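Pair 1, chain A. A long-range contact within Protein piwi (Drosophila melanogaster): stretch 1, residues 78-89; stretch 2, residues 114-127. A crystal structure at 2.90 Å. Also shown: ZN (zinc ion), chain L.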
# COMPACT_ATOMS: atom_id res chain seq x y z
N GLU A 78 -17.30 -34.14 -8.31
CA GLU A 78 -16.61 -34.29 -9.59
C GLU A 78 -17.13 -33.18 -10.50
O GLU A 78 -18.15 -33.34 -11.17
CB GLU A 78 -16.84 -35.68 -10.18
N TRP A 79 -16.43 -32.05 -10.51
CA TRP A 79 -16.84 -30.87 -11.25
C TRP A 79 -15.65 -30.35 -12.04
O TRP A 79 -14.64 -29.96 -11.46
CB TRP A 79 -17.38 -29.79 -10.30
CG TRP A 79 -17.86 -28.55 -10.98
CD1 TRP A 79 -19.13 -28.30 -11.43
CD2 TRP A 79 -17.09 -27.38 -11.28
NE1 TRP A 79 -19.19 -27.05 -11.99
CE2 TRP A 79 -17.95 -26.47 -11.91
CE3 TRP A 79 -15.75 -27.03 -11.08
CZ2 TRP A 79 -17.52 -25.22 -12.35
CZ3 TRP A 79 -15.33 -25.78 -11.51
CH2 TRP A 79 -16.21 -24.89 -12.13
N ARG A 80 -15.77 -30.35 -13.37
CA ARG A 80 -14.70 -29.92 -14.25
C ARG A 80 -15.27 -29.02 -15.34
O ARG A 80 -16.47 -29.01 -15.60
CB ARG A 80 -13.97 -31.12 -14.88
CG ARG A 80 -13.45 -32.13 -13.87
CD ARG A 80 -12.25 -31.60 -13.10
NE ARG A 80 -11.13 -31.31 -13.99
CZ ARG A 80 -10.31 -32.24 -14.48
NH1 ARG A 80 -10.49 -33.52 -14.18
NH2 ARG A 80 -9.31 -31.89 -15.28
N ILE A 81 -14.38 -28.27 -15.99
CA ILE A 81 -14.75 -27.33 -17.04
C ILE A 81 -14.31 -27.89 -18.38
O ILE A 81 -13.14 -28.26 -18.55
CB ILE A 81 -14.13 -25.94 -16.79
CG1 ILE A 81 -14.81 -25.28 -15.59
CG2 ILE A 81 -14.27 -25.06 -18.02
CD1 ILE A 81 -16.32 -25.28 -15.67
N VAL A 82 -15.24 -27.94 -19.33
CA VAL A 82 -14.99 -28.51 -20.65
C VAL A 82 -14.85 -27.37 -21.65
O VAL A 82 -15.70 -26.47 -21.72
CB VAL A 82 -16.12 -29.47 -21.06
CG1 VAL A 82 -15.64 -30.39 -22.17
CG2 VAL A 82 -16.60 -30.27 -19.86
N HIS A 83 -13.77 -27.42 -22.44
CA HIS A 83 -13.47 -26.41 -23.44
C HIS A 83 -13.56 -27.03 -24.83
O HIS A 83 -12.95 -28.08 -25.09
CB HIS A 83 -12.07 -25.82 -23.22
CG HIS A 83 -11.64 -24.87 -24.29
ND1 HIS A 83 -12.48 -23.93 -24.84
CD2 HIS A 83 -10.44 -24.70 -24.91
CE1 HIS A 83 -11.83 -23.23 -25.75
NE2 HIS A 83 -10.59 -23.68 -25.81
N TYR A 84 -14.32 -26.37 -25.70
CA TYR A 84 -14.50 -26.74 -27.10
C TYR A 84 -14.12 -25.58 -28.00
O TYR A 84 -14.13 -24.41 -27.59
CB TYR A 84 -15.95 -27.13 -27.41
CG TYR A 84 -16.59 -28.16 -26.50
CD1 TYR A 84 -16.73 -29.48 -26.91
CD2 TYR A 84 -17.09 -27.80 -25.26
CE1 TYR A 84 -17.32 -30.42 -26.09
CE2 TYR A 84 -17.69 -28.73 -24.44
CZ TYR A 84 -17.80 -30.04 -24.85
OH TYR A 84 -18.40 -30.97 -24.03
N HIS A 85 -13.79 -25.91 -29.25
CA HIS A 85 -13.66 -24.93 -30.32
C HIS A 85 -14.82 -25.13 -31.29
O HIS A 85 -15.10 -26.25 -31.71
CB HIS A 85 -12.32 -25.08 -31.05
CG HIS A 85 -11.18 -24.42 -30.34
ND1 HIS A 85 -9.90 -24.94 -30.33
CD2 HIS A 85 -11.12 -23.27 -29.62
CE1 HIS A 85 -9.10 -24.14 -29.64
NE2 HIS A 85 -9.82 -23.12 -29.20
N VAL A 86 -15.49 -24.03 -31.63
CA VAL A 86 -16.77 -24.07 -32.34
C VAL A 86 -16.59 -23.46 -33.72
O VAL A 86 -15.90 -22.45 -33.88
CB VAL A 86 -17.86 -23.33 -31.54
CG1 VAL A 86 -19.20 -23.43 -32.23
CG2 VAL A 86 -17.94 -23.89 -30.13
N GLU A 87 -17.23 -24.07 -34.72
CA GLU A 87 -17.21 -23.56 -36.08
C GLU A 87 -18.52 -23.93 -36.76
O GLU A 87 -19.16 -24.92 -36.41
CB GLU A 87 -16.00 -24.10 -36.86
CG GLU A 87 -15.82 -23.52 -38.26
CD GLU A 87 -15.42 -22.05 -38.28
OE1 GLU A 87 -15.30 -21.44 -37.19
OE2 GLU A 87 -15.23 -21.51 -39.38
N PHE A 88 -18.91 -23.12 -37.74
CA PHE A 88 -20.19 -23.24 -38.42
C PHE A 88 -19.98 -23.58 -39.89
O PHE A 88 -19.08 -23.02 -40.54
CB PHE A 88 -21.00 -21.95 -38.30
CG PHE A 88 -21.14 -21.46 -36.89
CD1 PHE A 88 -22.25 -21.79 -36.14
CD2 PHE A 88 -20.16 -20.68 -36.30
CE1 PHE A 88 -22.39 -21.35 -34.83
CE2 PHE A 88 -20.29 -20.24 -35.00
CZ PHE A 88 -21.40 -20.58 -34.27
N GLU A 89 -20.80 -24.49 -40.41
CA GLU A 89 -20.72 -24.82 -41.83
C GLU A 89 -21.01 -23.62 -42.72
O GLU A 89 -20.26 -23.43 -43.70
CB GLU A 89 -21.66 -25.99 -42.14
N LEU A 114 -19.80 -19.95 -21.62
CA LEU A 114 -19.03 -18.79 -22.06
C LEU A 114 -18.60 -19.03 -23.50
O LEU A 114 -17.80 -19.93 -23.77
CB LEU A 114 -17.82 -18.56 -21.15
CG LEU A 114 -18.12 -18.53 -19.65
CD1 LEU A 114 -16.85 -18.31 -18.85
CD2 LEU A 114 -19.15 -17.45 -19.33
N PHE A 115 -19.11 -18.22 -24.42
CA PHE A 115 -18.83 -18.38 -25.84
C PHE A 115 -18.32 -17.06 -26.39
O PHE A 115 -18.96 -16.02 -26.20
CB PHE A 115 -20.08 -18.83 -26.60
CG PHE A 115 -19.82 -19.18 -28.03
CD1 PHE A 115 -18.82 -20.08 -28.37
CD2 PHE A 115 -20.58 -18.63 -29.05
CE1 PHE A 115 -18.58 -20.41 -29.69
CE2 PHE A 115 -20.35 -18.96 -30.37
CZ PHE A 115 -19.35 -19.85 -30.69
N ASP A 116 -17.17 -17.09 -27.05
CA ASP A 116 -16.61 -15.87 -27.63
C ASP A 116 -16.78 -15.81 -29.15
O ASP A 116 -16.24 -14.91 -29.79
CB ASP A 116 -15.13 -15.72 -27.27
CG ASP A 116 -14.24 -16.61 -28.11
OD1 ASP A 116 -14.67 -17.72 -28.47
OD2 ASP A 116 -13.10 -16.19 -28.41
N GLY A 117 -17.54 -16.73 -29.73
CA GLY A 117 -17.59 -16.90 -31.17
C GLY A 117 -16.67 -17.97 -31.69
O GLY A 117 -16.80 -18.37 -32.86
N LEU A 118 -15.74 -18.46 -30.87
CA LEU A 118 -14.83 -19.53 -31.25
C LEU A 118 -14.57 -20.44 -30.06
O LEU A 118 -14.85 -21.64 -30.11
CB LEU A 118 -13.52 -18.95 -31.79
CG LEU A 118 -12.85 -19.70 -32.94
CD1 LEU A 118 -12.32 -21.06 -32.48
CD2 LEU A 118 -13.81 -19.87 -34.11
N GLN A 119 -14.03 -19.87 -28.98
CA GLN A 119 -13.81 -20.63 -27.75
C GLN A 119 -15.13 -20.78 -27.00
O GLN A 119 -15.92 -19.83 -26.90
CB GLN A 119 -12.78 -19.95 -26.86
CG GLN A 119 -11.58 -19.37 -27.61
CD GLN A 119 -10.52 -20.41 -27.96
OE1 GLN A 119 -10.55 -21.55 -27.47
NE2 GLN A 119 -9.57 -20.01 -28.80
N LEU A 120 -15.36 -21.98 -26.46
CA LEU A 120 -16.56 -22.31 -25.71
C LEU A 120 -16.16 -23.02 -24.43
O LEU A 120 -15.41 -24.00 -24.46
CB LEU A 120 -17.50 -23.20 -26.54
CG LEU A 120 -18.60 -23.94 -25.79
CD1 LEU A 120 -19.70 -22.99 -25.34
CD2 LEU A 120 -19.17 -25.07 -26.64
N PHE A 121 -16.67 -22.53 -23.30
CA PHE A 121 -16.47 -23.16 -22.00
C PHE A 121 -17.83 -23.51 -21.43
O PHE A 121 -18.70 -22.63 -21.29
CB PHE A 121 -15.71 -22.23 -21.04
CG PHE A 121 -14.37 -21.81 -21.55
CD1 PHE A 121 -13.30 -22.70 -21.55
CD2 PHE A 121 -14.16 -20.52 -22.01
CE1 PHE A 121 -12.06 -22.31 -22.01
CE2 PHE A 121 -12.92 -20.13 -22.47
CZ PHE A 121 -11.87 -21.02 -22.47
N THR A 122 -18.03 -24.78 -21.10
CA THR A 122 -19.30 -25.21 -20.53
C THR A 122 -19.05 -26.37 -19.58
O THR A 122 -17.92 -26.84 -19.42
CB THR A 122 -20.30 -25.60 -21.62
OG1 THR A 122 -21.53 -26.00 -21.02
CG2 THR A 122 -19.75 -26.74 -22.46
N THR A 123 -20.12 -26.82 -18.94
CA THR A 123 -20.05 -27.91 -17.96
C THR A 123 -20.32 -29.27 -18.59
O THR A 123 -19.62 -30.24 -18.28
CB THR A 123 -21.03 -27.66 -16.82
OG1 THR A 123 -22.29 -27.24 -17.36
CG2 THR A 123 -20.50 -26.58 -15.88
N ARG A 124 -21.33 -29.36 -19.45
CA ARG A 124 -21.69 -30.64 -20.05
C ARG A 124 -20.58 -31.13 -20.97
O ARG A 124 -20.11 -30.39 -21.85
CB ARG A 124 -23.00 -30.50 -20.83
N LYS A 125 -20.15 -32.37 -20.75
CA LYS A 125 -19.16 -33.02 -21.61
C LYS A 125 -19.90 -33.90 -22.60
O LYS A 125 -20.69 -34.77 -22.21
CB LYS A 125 -18.18 -33.84 -20.78
N PHE A 126 -19.66 -33.67 -23.89
CA PHE A 126 -20.37 -34.40 -24.93
C PHE A 126 -19.69 -35.74 -25.21
O PHE A 126 -18.65 -36.08 -24.64
CB PHE A 126 -20.47 -33.55 -26.20
CG PHE A 126 -21.50 -32.46 -26.11
CD1 PHE A 126 -22.85 -32.75 -26.25
CD2 PHE A 126 -21.13 -31.15 -25.87
CE1 PHE A 126 -23.80 -31.75 -26.16
CE2 PHE A 126 -22.07 -30.14 -25.78
CZ PHE A 126 -23.41 -30.45 -25.93
N GLU A 127 -20.31 -36.51 -26.11
CA GLU A 127 -19.88 -37.89 -26.33
C GLU A 127 -18.55 -37.95 -27.08
O GLU A 127 -17.68 -38.77 -26.74
CB GLU A 127 -20.97 -38.66 -27.08
CG GLU A 127 -21.83 -37.80 -28.02
CD GLU A 127 -22.95 -37.06 -27.31
OE1 GLU A 127 -22.86 -36.87 -26.08
OE2 GLU A 127 -23.92 -36.66 -27.98
ZN ZN L . -9.24 -23.14 -27.25

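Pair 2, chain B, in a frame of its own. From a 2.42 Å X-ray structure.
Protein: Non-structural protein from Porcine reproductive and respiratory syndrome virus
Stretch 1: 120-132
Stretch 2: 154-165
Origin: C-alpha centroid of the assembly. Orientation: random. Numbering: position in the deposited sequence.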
# COMPACT_ATOMS: atom_id res chain seq x y z
N GLN B 120 0.30 20.27 2.81
CA GLN B 120 0.31 20.41 1.36
C GLN B 120 0.02 19.10 0.65
O GLN B 120 0.69 18.74 -0.31
CB GLN B 120 1.66 20.93 0.90
CG GLN B 120 1.94 22.35 1.28
CD GLN B 120 3.40 22.68 1.18
OE1 GLN B 120 3.79 23.85 1.17
NE2 GLN B 120 4.24 21.65 1.11
N VAL B 121 -0.99 18.40 1.14
CA VAL B 121 -1.38 17.13 0.56
C VAL B 121 -1.81 17.28 -0.89
O VAL B 121 -1.42 16.49 -1.76
CB VAL B 121 -2.51 16.50 1.40
CG1 VAL B 121 -3.32 15.52 0.59
CG2 VAL B 121 -1.91 15.82 2.61
N TYR B 122 -2.59 18.32 -1.17
CA TYR B 122 -3.06 18.56 -2.53
C TYR B 122 -1.95 19.02 -3.49
O TYR B 122 -1.83 18.49 -4.61
CB TYR B 122 -4.18 19.61 -2.51
CG TYR B 122 -4.85 19.79 -3.86
CD1 TYR B 122 -6.00 19.07 -4.19
CD2 TYR B 122 -4.29 20.63 -4.82
CE1 TYR B 122 -6.58 19.19 -5.46
CE2 TYR B 122 -4.86 20.76 -6.09
CZ TYR B 122 -6.00 20.04 -6.40
OH TYR B 122 -6.55 20.15 -7.66
N GLU B 123 -1.14 19.99 -3.08
CA GLU B 123 -0.09 20.47 -3.97
C GLU B 123 0.90 19.36 -4.30
O GLU B 123 1.54 19.39 -5.35
CB GLU B 123 0.64 21.68 -3.36
CG GLU B 123 1.92 21.32 -2.59
CD GLU B 123 3.16 22.09 -3.09
OE1 GLU B 123 3.12 23.34 -3.09
OE2 GLU B 123 4.17 21.44 -3.46
N ARG B 124 1.01 18.38 -3.41
CA ARG B 124 1.95 17.28 -3.63
C ARG B 124 1.40 16.13 -4.47
O ARG B 124 2.10 15.14 -4.69
CB ARG B 124 2.47 16.77 -2.29
CG ARG B 124 3.54 17.68 -1.67
CD ARG B 124 3.69 17.45 -0.18
NE ARG B 124 4.61 18.39 0.45
CZ ARG B 124 5.92 18.21 0.58
NH1 ARG B 124 6.50 17.11 0.11
NH2 ARG B 124 6.66 19.13 1.18
N GLY B 125 0.15 16.26 -4.93
CA GLY B 125 -0.41 15.22 -5.78
C GLY B 125 -1.59 14.39 -5.30
O GLY B 125 -2.08 13.55 -6.05
N CYS B 126 -2.05 14.60 -4.07
CA CYS B 126 -3.18 13.83 -3.59
C CYS B 126 -4.50 14.48 -3.99
O CYS B 126 -4.63 15.70 -4.00
CB CYS B 126 -3.12 13.67 -2.06
SG CYS B 126 -1.72 12.72 -1.43
N ARG B 127 -5.48 13.64 -4.31
CA ARG B 127 -6.80 14.10 -4.71
C ARG B 127 -7.83 13.20 -4.06
O ARG B 127 -7.56 12.03 -3.85
CB ARG B 127 -6.94 14.01 -6.23
CG ARG B 127 -5.93 14.84 -7.03
CD ARG B 127 -6.33 16.32 -7.09
NE ARG B 127 -5.32 17.14 -7.77
CZ ARG B 127 -4.15 17.50 -7.24
NH1 ARG B 127 -3.82 17.13 -6.01
NH2 ARG B 127 -3.30 18.23 -7.94
N TRP B 128 -8.99 13.76 -3.73
CA TRP B 128 -10.07 12.96 -3.14
C TRP B 128 -10.90 12.42 -4.29
O TRP B 128 -10.98 13.03 -5.35
CB TRP B 128 -10.96 13.80 -2.23
CG TRP B 128 -10.36 14.12 -0.90
CD1 TRP B 128 -9.82 15.31 -0.50
CD2 TRP B 128 -10.22 13.22 0.22
NE1 TRP B 128 -9.34 15.21 0.79
CE2 TRP B 128 -9.57 13.93 1.25
CE3 TRP B 128 -10.57 11.88 0.44
CZ2 TRP B 128 -9.27 13.36 2.49
CZ3 TRP B 128 -10.26 11.30 1.67
CH2 TRP B 128 -9.62 12.04 2.68
N TYR B 129 -11.52 11.26 -4.09
CA TYR B 129 -12.35 10.67 -5.13
C TYR B 129 -13.54 10.00 -4.48
O TYR B 129 -13.43 9.43 -3.39
CB TYR B 129 -11.58 9.60 -5.90
CG TYR B 129 -10.42 10.11 -6.73
CD1 TYR B 129 -10.59 10.47 -8.06
CD2 TYR B 129 -9.15 10.24 -6.17
CE1 TYR B 129 -9.52 10.93 -8.82
CE2 TYR B 129 -8.08 10.70 -6.91
CZ TYR B 129 -8.26 11.05 -8.24
OH TYR B 129 -7.20 11.51 -8.99
N PRO B 130 -14.72 10.10 -5.12
CA PRO B 130 -15.93 9.47 -4.57
C PRO B 130 -15.72 7.98 -4.78
O PRO B 130 -15.46 7.55 -5.90
CB PRO B 130 -17.04 10.01 -5.46
CG PRO B 130 -16.50 11.34 -5.91
CD PRO B 130 -15.06 11.02 -6.22
N ILE B 131 -15.80 7.19 -3.72
CA ILE B 131 -15.59 5.76 -3.86
C ILE B 131 -16.66 5.17 -4.78
O ILE B 131 -17.85 5.35 -4.54
CB ILE B 131 -15.62 5.03 -2.50
CG1 ILE B 131 -14.50 5.55 -1.60
CG2 ILE B 131 -15.47 3.54 -2.71
CD1 ILE B 131 -14.62 5.12 -0.15
N VAL B 132 -16.22 4.48 -5.83
CA VAL B 132 -17.13 3.86 -6.79
C VAL B 132 -16.66 2.45 -7.11
O VAL B 132 -17.21 1.79 -7.99
CB VAL B 132 -17.19 4.65 -8.12
CG1 VAL B 132 -18.07 5.87 -7.96
CG2 VAL B 132 -15.78 5.05 -8.55
N GLY B 154 -19.30 2.62 5.19
CA GLY B 154 -19.61 4.02 5.43
C GLY B 154 -18.73 4.98 4.65
O GLY B 154 -19.19 6.03 4.22
N ALA B 155 -17.45 4.63 4.46
CA ALA B 155 -16.53 5.50 3.72
C ALA B 155 -17.15 5.94 2.39
O ALA B 155 -17.78 5.15 1.69
CB ALA B 155 -15.21 4.78 3.47
N THR B 156 -16.97 7.21 2.05
CA THR B 156 -17.53 7.75 0.81
C THR B 156 -16.45 8.32 -0.10
O THR B 156 -16.69 8.52 -1.29
CB THR B 156 -18.53 8.89 1.11
OG1 THR B 156 -17.83 10.02 1.62
CG2 THR B 156 -19.55 8.44 2.15
N HIS B 157 -15.27 8.59 0.45
CA HIS B 157 -14.19 9.14 -0.35
C HIS B 157 -12.83 8.51 -0.08
O HIS B 157 -12.58 7.99 1.00
CB HIS B 157 -14.10 10.65 -0.11
CG HIS B 157 -15.32 11.39 -0.56
ND1 HIS B 157 -15.57 11.68 -1.88
CD2 HIS B 157 -16.41 11.81 0.13
CE1 HIS B 157 -16.75 12.25 -1.99
NE2 HIS B 157 -17.28 12.34 -0.78
N VAL B 158 -11.97 8.56 -1.08
CA VAL B 158 -10.63 8.02 -0.95
C VAL B 158 -9.62 9.04 -1.46
O VAL B 158 -9.77 9.59 -2.55
CB VAL B 158 -10.47 6.71 -1.73
CG1 VAL B 158 -10.74 6.94 -3.21
CG2 VAL B 158 -9.07 6.14 -1.52
N LEU B 159 -8.61 9.31 -0.64
CA LEU B 159 -7.56 10.26 -0.97
C LEU B 159 -6.38 9.48 -1.54
O LEU B 159 -5.79 8.63 -0.86
CB LEU B 159 -7.13 11.00 0.30
CG LEU B 159 -5.97 11.99 0.22
CD1 LEU B 159 -6.35 13.17 -0.65
CD2 LEU B 159 -5.61 12.46 1.63
N THR B 160 -6.03 9.75 -2.80
CA THR B 160 -4.92 9.04 -3.40
C THR B 160 -4.14 9.89 -4.39
O THR B 160 -4.65 10.86 -4.94
CB THR B 160 -5.40 7.76 -4.12
OG1 THR B 160 -4.27 7.02 -4.60
CG2 THR B 160 -6.30 8.12 -5.29
N ASN B 161 -2.89 9.52 -4.60
CA ASN B 161 -2.03 10.24 -5.53
C ASN B 161 -1.97 9.46 -6.83
O ASN B 161 -1.24 9.81 -7.74
CB ASN B 161 -0.62 10.42 -4.95
CG ASN B 161 0.10 9.10 -4.73
OD1 ASN B 161 1.30 9.08 -4.45
ND2 ASN B 161 -0.63 7.99 -4.84
N LEU B 162 -2.77 8.41 -6.90
CA LEU B 162 -2.85 7.55 -8.07
C LEU B 162 -3.69 8.24 -9.16
O LEU B 162 -4.73 8.84 -8.88
CB LEU B 162 -3.50 6.23 -7.65
CG LEU B 162 -3.07 4.87 -8.18
CD1 LEU B 162 -1.56 4.71 -8.13
CD2 LEU B 162 -3.74 3.80 -7.35
N PRO B 163 -3.22 8.20 -10.42
CA PRO B 163 -3.97 8.83 -11.52
C PRO B 163 -5.26 8.07 -11.88
O PRO B 163 -5.36 7.47 -12.95
CB PRO B 163 -2.96 8.85 -12.66
CG PRO B 163 -2.12 7.64 -12.39
CD PRO B 163 -1.92 7.71 -10.89
N LEU B 164 -6.24 8.13 -10.98
CA LEU B 164 -7.51 7.43 -11.16
C LEU B 164 -8.38 7.88 -12.34
O LEU B 164 -8.21 8.98 -12.86
CB LEU B 164 -8.32 7.50 -9.86
CG LEU B 164 -7.68 6.82 -8.65
CD1 LEU B 164 -8.66 6.82 -7.49
CD2 LEU B 164 -7.27 5.39 -9.01
N PRO B 165 -9.32 7.02 -12.78
CA PRO B 165 -10.23 7.29 -13.89
C PRO B 165 -11.38 8.23 -13.52
O PRO B 165 -11.85 9.00 -14.34
CB PRO B 165 -10.73 5.90 -14.26
CG PRO B 165 -10.89 5.28 -12.93
CD PRO B 165 -9.59 5.68 -12.23
O HOH W 1 -4.52 11.37 -7.77
O HOH W 2 -6.64 11.67 -12.18

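The sharpest difference lies on one face of the two-stranded ladder. In pair 1 that face, carrying His A83, His A85, Gln A119 and Phe A121, binds a zinc ion. His A83 NE2 and His A85 NE2 each lie 2.0 Å from ZN, and Gln A119 OE1 lies 2.1 Å from it. The metal thus ties the two strands together through their side chains. In pair 2 the matching positions are Trp B128, Pro B130, His B157 and Leu B159, and packing replaces the metal. Leu B159 CB sits over the face of the Trp B128 six-membered ring, 3.4 Å from its centroid. Only one histidine is present here, His B157, at the position of Gln A119. His B157 ND1 makes a weak hydrogen bond to Tyr B129 O at 3.5 Å.

The backbones are alike. Fourteen central residues superpose with an RMSD of 0.8 Å. In both pairs two antiparallel strands run at about 150°, with four bridges in the same register. Tyr A84 N to Leu A120 O and Leu A120 N to Tyr A84 O are both 2.9 Å. At the matching bridge, Val B158 N to Tyr B129 O is 2.9 Å, and Tyr B129 N to Val B158 O is also 2.9 Å but weak in its angle. Val A86 N to Leu A118 O and Ile B131 N to Thr B156 O, each 2.9 Å, extend the match beyond the last bridge.

The other face keeps a tyrosine. Tyr A84 and Tyr B129 coincide within 0.2 Å at CA, and both have chi1 m. Each ring packs on a matched threonine: Tyr A84 CE2 to Thr A122 CG2 is 3.5 Å, as is Tyr B129 CE2 to Thr B160 CG2. The hydroxyls are served differently. Tyr A84 OH donates to Arg A124 O at 2.8 Å and accepts from Phe A126 N at 3.0 Å, so it directly holds the loop that follows strand 119-122. Tyr B129 OH uses water instead. Tyr B129 OH donates to water 1 at 2.9 Å, and that water donates to Thr B160 O at 2.9 Å and Leu B162 O at 2.8 Å. The neighbours of the tyrosine ring also differ. The edge of Phe A126 points toward the face of Tyr A84, whereas Leu B164 CD1 lies over the face of Tyr B129, 3.8 Å from the ring centroid.

Val A86 and Ile B131 match and share a partner position. Val A86 CG2 meets Leu A120 CB at 3.7 Å, and Ile B131 CG1 lies 4.2 Å from Val B158 CB. Ile B131 CD1 also reaches Ala B155 CB at 3.7 Å.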